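Local coordinates for protein TRAP dicarboxylate transporter, DctP subunit (Ochrobactrum anthropi, PDB 4P47) that probably serves as the periplasmic solute-binding component of a TRAP transporter, capturing a substrate, perhaps a dicarboxylate, for delivery to its membrane partners, at residues E53-K58 with K257-Q262; G140-A145 with K247-L252. All coordinates share one frame; numbering follows the deposited sequence.

Overall arrangement
Contacts 1 and 2 use successive helices after strand 229-245: helix 246-249 supplies one side of contact 2, and helix 254-288, next in the chain, supplies one side of contact 1. Their centres are about 14 Å apart. The two are joined directly: K257 CE lies 3.3 Å from W249 O, I260 CD1 packs 3.7 Å from L252 CD1, and K257 makes a cation-pi contact with W249. Contact 1 sets helix 43-58 against the long helix, whereas contact 2 sets strand 141-156 against the short one. Their centres lie about 24 Å and 22 Å from that of the chain, so both are peripheral packing in this periplasmic binding-protein fold, whose ligand-binding pocket is occupied by a C-terminus in this crystal.

Contact 1: residues E53-K58 with K257-Q262; sequences ELVKEK and KAVIEQ
The flat group of this contact is the Q262 amide, which meets K58 at its carbonyl oxygen: NZ donates a hydrogen bond to OE1 over 2.9 Å. The C=O...N angle is 134° and the donor stands 20° out of the carbonyl plane, so the ammonium reaches the oxygen from beside the C=O direction. K58 runs extended from its backbone until its last torsion, where the chain bends and turns NZ onto the amide; its CD and CE also brush OE1, each at 3.7 Å. Nearer the backbone, K58 CB rests 3.8 Å from V259 CG1. The same methyl, anti to its own backbone N, reaches between the helices to lie 4.0 Å from V55 CA, and the two valine side chains cross at about a right angle. The helices run roughly antiparallel, at 145°, with short-segment axes 9.1 Å apart. V55 also touches I63 and V65, so it packs against strand 63-68 as well as against the other helix. Chemically, a buried valine pair is flanked by a charge-to-amide bond on its more exposed side, where the lysine charge would probably polarise the neutral Q262 carbonyl.

Contact 2: residues G140-A145 with K247-L252; sequences GLIGLA and KFWDRL
I142 lies over one face of the W249 indole, the two side chains crossing at about a right angle. Its CG1 makes a CH-pi contact with the five-membered ring, 4.0 Å from the centroid and 26° off the ring normal. The two gamma branches divide the indole: CG1 sits over the pyrrole part, 3.8 Å from W249 CD1, while CG2 lies 4.1 Å above the plane, offset toward the rim and nearest CE2. The delta carbon CD1 follows CG1 back to the pyrrole side. L144, two residues on along the strand, reaches the benzo part obliquely, with CD2 4.1 Å from both CH2 and CZ3. The indole is carried to the strand by its first torsion, which sets CG anti to the backbone N (chi1 -171°). Replacing W249 with an alanine would probably leave I142 and L144 without the aromatic surface they pack on and deprive K257 of its cation-pi partner. Polar linkage across the contact runs through a water, which donates to G140 O at 2.7 Å and accepts from K247 N at 3.1 Å, tying the loop before the strand to the short helix. G140 has a positive phi (88°), at which a side chain would collide with the preceding carbonyl. Beyond the tryptophan, a type I turn from W249 to L252 leads the chain onward, closed by L252 N to W249 O at 2.9 Å. Strand 141-156 pairs antiparallel with strand 229-245, whose I244 touches I142, L144 and W249; helix 254-288 adds I260 and A264 against L144 and E261 against W249, so the indole packs among strand 141-156, strand 229-245 and the long helix.

Contact 1: residues E53-K58 with K257-Q262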
ATOM      1  N   GLU A  53      -0.291  19.404 -11.659  1.00  7.30           N
ATOM      2  CA  GLU A  53       0.015  20.826 -11.599  1.00  8.18           C
ATOM      3  C   GLU A  53       1.497  21.090 -11.769  1.00  7.83           C
ATOM      4  O   GLU A  53       1.902  22.029 -12.460  1.00  8.20           O
ATOM      5  CB  GLU A  53      -0.480  21.414 -10.286  1.00  9.30           C
ATOM      6  CG  GLU A  53      -0.126  22.882 -10.090  1.00 10.36           C
ATOM      7  CD  GLU A  53      -0.674  23.829 -11.180  1.00 14.81           C
ATOM      8  OE1 GLU A  53      -1.717  23.524 -11.809  1.00 15.56           O
ATOM      9  OE2 GLU A  53      -0.062  24.909 -11.414  1.00 13.89           O
ATOM     10  N   LEU A  54       2.320  20.250 -11.153  1.00  7.37           N
ATOM     11  CA  LEU A  54       3.765  20.384 -11.297  1.00  7.72           C
ATOM     12  C   LEU A  54       4.203  20.140 -12.731  1.00  6.60           C
ATOM     13  O   LEU A  54       5.065  20.832 -13.256  1.00  7.80           O
ATOM     14  CB  LEU A  54       4.484  19.425 -10.345  1.00  8.56           C
ATOM     15  CG  LEU A  54       4.313  19.764  -8.866  1.00  8.40           C
ATOM     16  CD1 LEU A  54       4.950  18.650  -8.025  1.00  8.20           C
ATOM     17  CD2 LEU A  54       4.921  21.117  -8.552  1.00 11.97           C
ATOM     18  N   VAL A  55       3.626  19.159 -13.394  1.00  7.03           N
ATOM     19  CA  VAL A  55       3.969  18.916 -14.771  1.00  7.02           C
ATOM     20  C   VAL A  55       3.557  20.098 -15.673  1.00  7.73           C
ATOM     21  O   VAL A  55       4.290  20.496 -16.584  1.00  7.83           O
ATOM     22  CB  VAL A  55       3.326  17.593 -15.257  1.00  7.20           C
ATOM     23  CG1 VAL A  55       3.470  17.430 -16.750  1.00  9.31           C
ATOM     24  CG2 VAL A  55       3.973  16.401 -14.537  1.00  7.64           C
ATOM     25  N   LYS A  56       2.374  20.647 -15.426  1.00  8.41           N
ATOM     26  CA  LYS A  56       1.868  21.786 -16.169  1.00  7.67           C
ATOM     27  C   LYS A  56       2.822  22.973 -16.016  1.00  7.48           C
ATOM     28  O   LYS A  56       3.154  23.636 -16.994  1.00  8.99           O
ATOM     29  CB  LYS A  56       0.473  22.113 -15.645  1.00  8.60           C
ATOM     30  CG  LYS A  56      -0.196  23.330 -16.274  1.00 11.91           C
ATOM     31  CD  LYS A  56      -1.682  23.328 -15.877  1.00 17.64           C
ATOM     32  CE  LYS A  56      -2.500  24.379 -16.598  1.00 22.45           C
ATOM     33  NZ  LYS A  56      -2.139  25.715 -16.121  1.00 16.34           N
ATOM     34  N   GLU A  57       3.280  23.216 -14.797  1.00  7.58           N
ATOM     35  CA  GLU A  57       4.167  24.341 -14.517  1.00  8.51           C
ATOM     36  C   GLU A  57       5.523  24.129 -15.166  1.00  8.48           C
ATOM     37  O   GLU A  57       6.011  24.978 -15.918  1.00  9.94           O
ATOM     38  CB  GLU A  57       4.312  24.546 -13.006  1.00 10.13           C
ATOM     39  CG  GLU A  57       3.047  25.077 -12.344  1.00  9.79           C
ATOM     40  CD  GLU A  57       3.089  25.007 -10.822  1.00 17.19           C
ATOM     41  OE1 GLU A  57       4.133  24.606 -10.249  1.00 16.97           O
ATOM     42  OE2 GLU A  57       2.060  25.321 -10.185  1.00 14.08           O
ATOM     43  N   LYS A  58       6.114  22.966 -14.924  1.00  8.02           N
ATOM     44  CA  LYS A  58       7.482  22.716 -15.361  1.00  9.30           C
ATOM     45  C   LYS A  58       7.590  22.654 -16.859  1.00  9.05           C
ATOM     46  O   LYS A  58       8.642  22.967 -17.414  1.00 10.84           O
ATOM     47  CB  LYS A  58       7.969  21.389 -14.778  1.00  8.92           C
ATOM     48  CG  LYS A  58       8.235  21.427 -13.300  1.00  8.18           C
ATOM     49  CD  LYS A  58       8.487  19.990 -12.787  1.00 11.14           C
ATOM     50  CE  LYS A  58       8.778  19.939 -11.302  1.00  9.13           C
ATOM     51  NZ  LYS A  58      10.142  20.371 -10.946  1.00 11.64           N
ATOM     52  N   LYS A 257      11.083  13.622 -19.903  1.00 10.16           N
ATOM     53  CA  LYS A 257      11.237  12.633 -18.852  1.00  8.57           C
ATOM     54  C   LYS A 257      11.607  13.281 -17.523  1.00  9.20           C
ATOM     55  O   LYS A 257      11.081  12.896 -16.474  1.00  8.44           O
ATOM     56  CB  LYS A 257      12.297  11.604 -19.234  1.00 10.83           C
ATOM     57  CG  LYS A 257      11.887  10.684 -20.357  1.00 11.04           C
ATOM     58  CD  LYS A 257      13.051   9.812 -20.826  1.00 12.08           C
ATOM     59  CE  LYS A 257      12.571   8.774 -21.829  1.00 12.57           C
ATOM     60  NZ  LYS A 257      13.755   7.959 -22.295  1.00 16.72           N
ATOM     61  N   ALA A 258      12.520  14.255 -17.551  1.00 10.49           N
ATOM     62  CA  ALA A 258      12.946  14.906 -16.320  1.00  9.36           C
ATOM     63  C   ALA A 258      11.783  15.646 -15.626  1.00  8.11           C
ATOM     64  O   ALA A 258      11.679  15.632 -14.405  1.00  9.52           O
ATOM     65  CB  ALA A 258      14.095  15.856 -16.578  1.00 11.61           C
ATOM     66  N   VAL A 259      10.933  16.319 -16.400  1.00  8.03           N
ATOM     67  CA  VAL A 259       9.744  16.981 -15.846  1.00  8.04           C
ATOM     68  C   VAL A 259       8.886  15.978 -15.095  1.00  7.27           C
ATOM     69  O   VAL A 259       8.452  16.219 -13.962  1.00  8.14           O
ATOM     70  CB  VAL A 259       8.894  17.630 -16.963  1.00  9.65           C
ATOM     71  CG1 VAL A 259       7.502  17.955 -16.445  1.00  9.72           C
ATOM     72  CG2 VAL A 259       9.591  18.878 -17.519  1.00 12.46           C
ATOM     73  N   ILE A 260       8.650  14.845 -15.732  1.00  7.23           N
ATOM     74  CA  ILE A 260       7.770  13.827 -15.177  1.00  6.88           C
ATOM     75  C   ILE A 260       8.361  13.229 -13.916  1.00  6.95           C
ATOM     76  O   ILE A 260       7.658  13.057 -12.928  1.00  6.53           O
ATOM     77  CB  ILE A 260       7.445  12.745 -16.237  1.00  6.52           C
ATOM     78  CG1 ILE A 260       6.585  13.364 -17.347  1.00  8.79           C
ATOM     79  CG2 ILE A 260       6.747  11.552 -15.602  1.00  8.15           C
ATOM     80  CD1 ILE A 260       6.560  12.534 -18.576  1.00  9.40           C
ATOM     81  N   GLU A 261       9.663  12.934 -13.942  1.00  6.63           N
ATOM     82  CA  GLU A 261      10.365  12.378 -12.779  1.00  7.71           C
ATOM     83  C   GLU A 261      10.380  13.370 -11.629  1.00  7.00           C
ATOM     84  O   GLU A 261      10.064  13.032 -10.500  1.00  7.23           O
ATOM     85  CB  GLU A 261      11.805  11.997 -13.153  1.00  7.56           C
ATOM     86  CG  GLU A 261      11.851  10.811 -14.094  1.00  9.38           C
ATOM     87  CD  GLU A 261      13.192  10.609 -14.752  1.00  9.63           C
ATOM     88  OE1 GLU A 261      13.898  11.605 -14.994  1.00 11.13           O
ATOM     89  OE2 GLU A 261      13.525   9.452 -15.058  1.00 12.67           O
ATOM     90  N   GLN A 262      10.726  14.624 -11.911  1.00  7.83           N
ATOM     91  CA  GLN A 262      10.753  15.635 -10.858  1.00  8.31           C
ATOM     92  C   GLN A 262       9.383  15.750 -10.198  1.00  7.56           C
ATOM     93  O   GLN A 262       9.258  15.822  -8.971  1.00  8.61           O
ATOM     94  CB  GLN A 262      11.165  17.006 -11.419  1.00  9.69           C
ATOM     95  CG  GLN A 262      12.611  17.066 -11.862  1.00 10.56           C
ATOM     96  CD  GLN A 262      12.897  18.267 -12.728  1.00 11.14           C
ATOM     97  OE1 GLN A 262      12.107  19.205 -12.793  1.00 11.70           O
ATOM     98  NE2 GLN A 262      14.041  18.245 -13.390  1.00 14.37           N
TER

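Contact 2: residues G140-A145 with K247-L252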
ATOM      1  N   GLY A 140       7.247  -3.835 -20.030  1.00 10.68           N
ATOM      2  CA  GLY A 140       6.537  -2.742 -20.662  1.00 11.73           C
ATOM      3  C   GLY A 140       6.090  -1.626 -19.729  1.00 10.53           C
ATOM      4  O   GLY A 140       5.247  -0.812 -20.119  1.00 10.99           O
ATOM      5  N   LEU A 141       6.689  -1.552 -18.547  1.00 10.45           N
ATOM      6  CA  LEU A 141       6.324  -0.583 -17.499  1.00  9.07           C
ATOM      7  C   LEU A 141       7.561   0.159 -17.014  1.00  9.69           C
ATOM      8  O   LEU A 141       8.634  -0.422 -16.937  1.00 10.53           O
ATOM      9  CB  LEU A 141       5.688  -1.327 -16.329  1.00  9.72           C
ATOM     10  CG  LEU A 141       4.373  -2.039 -16.661  1.00  9.77           C
ATOM     11  CD1 LEU A 141       4.011  -3.015 -15.571  1.00 11.14           C
ATOM     12  CD2 LEU A 141       3.232  -1.018 -16.875  1.00 10.51           C
ATOM     13  N   ILE A 142       7.406   1.432 -16.675  1.00  8.83           N
ATOM     14  CA  ILE A 142       8.460   2.212 -16.054  1.00  9.65           C
ATOM     15  C   ILE A 142       7.956   2.697 -14.695  1.00  8.18           C
ATOM     16  O   ILE A 142       6.919   3.382 -14.614  1.00  8.29           O
ATOM     17  CB  ILE A 142       8.789   3.460 -16.907  1.00  8.76           C
ATOM     18  CG1 ILE A 142       9.154   3.058 -18.342  1.00 12.39           C
ATOM     19  CG2 ILE A 142       9.894   4.295 -16.273  1.00 10.28           C
ATOM     20  CD1 ILE A 142      10.404   2.207 -18.477  1.00 11.68           C
ATOM     21  N   GLY A 143       8.692   2.385 -13.635  1.00  7.24           N
ATOM     22  CA  GLY A 143       8.362   2.870 -12.302  1.00  6.83           C
ATOM     23  C   GLY A 143       8.934   4.255 -12.054  1.00  6.95           C
ATOM     24  O   GLY A 143      10.099   4.539 -12.347  1.00 10.15           O
ATOM     25  N   LEU A 144       8.130   5.161 -11.534  1.00  6.30           N
ATOM     26  CA  LEU A 144       8.563   6.534 -11.288  1.00  6.76           C
ATOM     27  C   LEU A 144       8.807   6.856  -9.810  1.00  8.16           C
ATOM     28  O   LEU A 144       9.773   7.537  -9.471  1.00 10.70           O
ATOM     29  CB  LEU A 144       7.530   7.501 -11.868  1.00  7.94           C
ATOM     30  CG  LEU A 144       7.351   7.458 -13.381  1.00  8.05           C
ATOM     31  CD1 LEU A 144       6.188   8.332 -13.793  1.00  9.78           C
ATOM     32  CD2 LEU A 144       8.646   7.915 -14.086  1.00 10.63           C
ATOM     33  N   ALA A 145       7.944   6.378  -8.919  1.00  7.92           N
ATOM     34  CA  ALA A 145       8.020   6.702  -7.498  1.00  7.32           C
ATOM     35  C   ALA A 145       7.073   5.786  -6.755  1.00  6.55           C
ATOM     36  O   ALA A 145       6.161   5.198  -7.350  1.00  6.61           O
ATOM     37  CB  ALA A 145       7.644   8.161  -7.241  1.00  8.45           C
ATOM     38  N   LYS A 247       5.948   2.062 -23.734  1.00 10.63           N
ATOM     39  CA  LYS A 247       5.695   2.454 -25.126  1.00 12.47           C
ATOM     40  C   LYS A 247       5.665   3.988 -25.244  1.00 12.48           C
ATOM     41  O   LYS A 247       6.259   4.577 -26.140  1.00 14.81           O
ATOM     42  CB  LYS A 247       4.380   1.840 -25.594  1.00 16.02           C
ATOM     43  CG  LYS A 247       4.085   1.979 -27.067  1.00 34.72           C
ATOM     44  CD  LYS A 247       3.039   0.947 -27.494  1.00 39.73           C
ATOM     45  CE  LYS A 247       2.654   1.098 -28.960  1.00 42.57           C
ATOM     46  NZ  LYS A 247       3.842   1.309 -29.830  1.00 48.24           N
ATOM     47  N   PHE A 248       4.962   4.641 -24.320  1.00 11.50           N
ATOM     48  CA  PHE A 248       4.914   6.105 -24.273  1.00 10.14           C
ATOM     49  C   PHE A 248       6.245   6.773 -23.870  1.00 10.48           C
ATOM     50  O   PHE A 248       6.709   7.714 -24.514  1.00 11.87           O
ATOM     51  CB  PHE A 248       3.798   6.542 -23.305  1.00 11.53           C
ATOM     52  CG  PHE A 248       3.625   8.033 -23.192  1.00 11.90           C
ATOM     53  CD1 PHE A 248       3.025   8.743 -24.219  1.00 15.87           C
ATOM     54  CD2 PHE A 248       4.010   8.720 -22.050  1.00 15.47           C
ATOM     55  CE1 PHE A 248       2.834  10.114 -24.122  1.00 13.94           C
ATOM     56  CE2 PHE A 248       3.832  10.098 -21.961  1.00 13.99           C
ATOM     57  CZ  PHE A 248       3.251  10.788 -23.002  1.00 13.75           C
ATOM     58  N   TRP A 249       6.850   6.275 -22.798  1.00  9.88           N
ATOM     59  CA  TRP A 249       8.141   6.748 -22.303  1.00  9.66           C
ATOM     60  C   TRP A 249       9.209   6.741 -23.386  1.00 11.58           C
ATOM     61  O   TRP A 249       9.958   7.694 -23.496  1.00 12.24           O
ATOM     62  CB  TRP A 249       8.574   5.831 -21.160  1.00 11.03           C
ATOM     63  CG  TRP A 249       9.753   6.243 -20.359  1.00  9.27           C
ATOM     64  CD1 TRP A 249      10.990   5.653 -20.364  1.00 10.93           C
ATOM     65  CD2 TRP A 249       9.817   7.301 -19.400  1.00  9.04           C
ATOM     66  NE1 TRP A 249      11.807   6.279 -19.460  1.00 13.23           N
ATOM     67  CE2 TRP A 249      11.111   7.291 -18.852  1.00 10.99           C
ATOM     68  CE3 TRP A 249       8.895   8.242 -18.928  1.00 10.25           C
ATOM     69  CZ2 TRP A 249      11.516   8.188 -17.882  1.00 15.05           C
ATOM     70  CZ3 TRP A 249       9.312   9.133 -17.955  1.00 10.68           C
ATOM     71  CH2 TRP A 249      10.600   9.091 -17.441  1.00 15.06           C
ATOM     72  N   ASP A 250       9.248   5.682 -24.192  1.00 12.27           N
ATOM     73  CA  ASP A 250      10.284   5.541 -25.218  1.00 11.35           C
ATOM     74  C   ASP A 250      10.183   6.606 -26.290  1.00 16.19           C
ATOM     75  O   ASP A 250      11.163   6.881 -26.982  1.00 14.66           O
ATOM     76  CB  ASP A 250      10.248   4.141 -25.834  1.00 13.93           C
ATOM     77  CG  ASP A 250      10.869   3.091 -24.932  1.00 15.15           C
ATOM     78  OD1 ASP A 250      11.625   3.460 -24.012  1.00 17.40           O
ATOM     79  OD2 ASP A 250      10.628   1.898 -25.171  1.00 14.75           O
ATOM     80  N   ARG A 251       9.015   7.224 -26.416  1.00 14.30           N
ATOM     81  CA  ARG A 251       8.825   8.296 -27.389  1.00 14.06           C
ATOM     82  C   ARG A 251       9.198   9.665 -26.837  1.00 13.36           C
ATOM     83  O   ARG A 251       9.205  10.641 -27.565  1.00 17.90           O
ATOM     84  CB  ARG A 251       7.379   8.349 -27.864  1.00 20.97           C
ATOM     85  CG  ARG A 251       6.949   7.208 -28.739  1.00 33.12           C
ATOM     86  CD  ARG A 251       5.433   7.239 -28.891  1.00 45.31           C
ATOM     87  NE  ARG A 251       4.969   6.613 -30.127  1.00 54.84           N
ATOM     88  CZ  ARG A 251       5.054   5.312 -30.392  1.00 54.96           C
ATOM     89  NH1 ARG A 251       5.604   4.481 -29.515  1.00 56.31           N
ATOM     90  NH2 ARG A 251       4.595   4.844 -31.543  1.00 55.58           N
ATOM     91  N   LEU A 252       9.475   9.756 -25.546  1.00 12.64           N
ATOM     92  CA  LEU A 252       9.791  11.044 -24.947  1.00 12.33           C
ATOM     93  C   LEU A 252      11.270  11.381 -25.008  1.00 16.50           C
ATOM     94  O   LEU A 252      12.106  10.481 -25.076  1.00 16.14           O
ATOM     95  CB  LEU A 252       9.352  11.050 -23.476  1.00 12.00           C
ATOM     96  CG  LEU A 252       7.863  10.827 -23.181  1.00 12.14           C
ATOM     97  CD1 LEU A 252       7.666  10.823 -21.657  1.00 12.15           C
ATOM     98  CD2 LEU A 252       6.968  11.869 -23.852  1.00 16.29           C
TER
HETATM   99  O   HOH W   1       4.575  -0.568 -22.709  1.00 12.10           O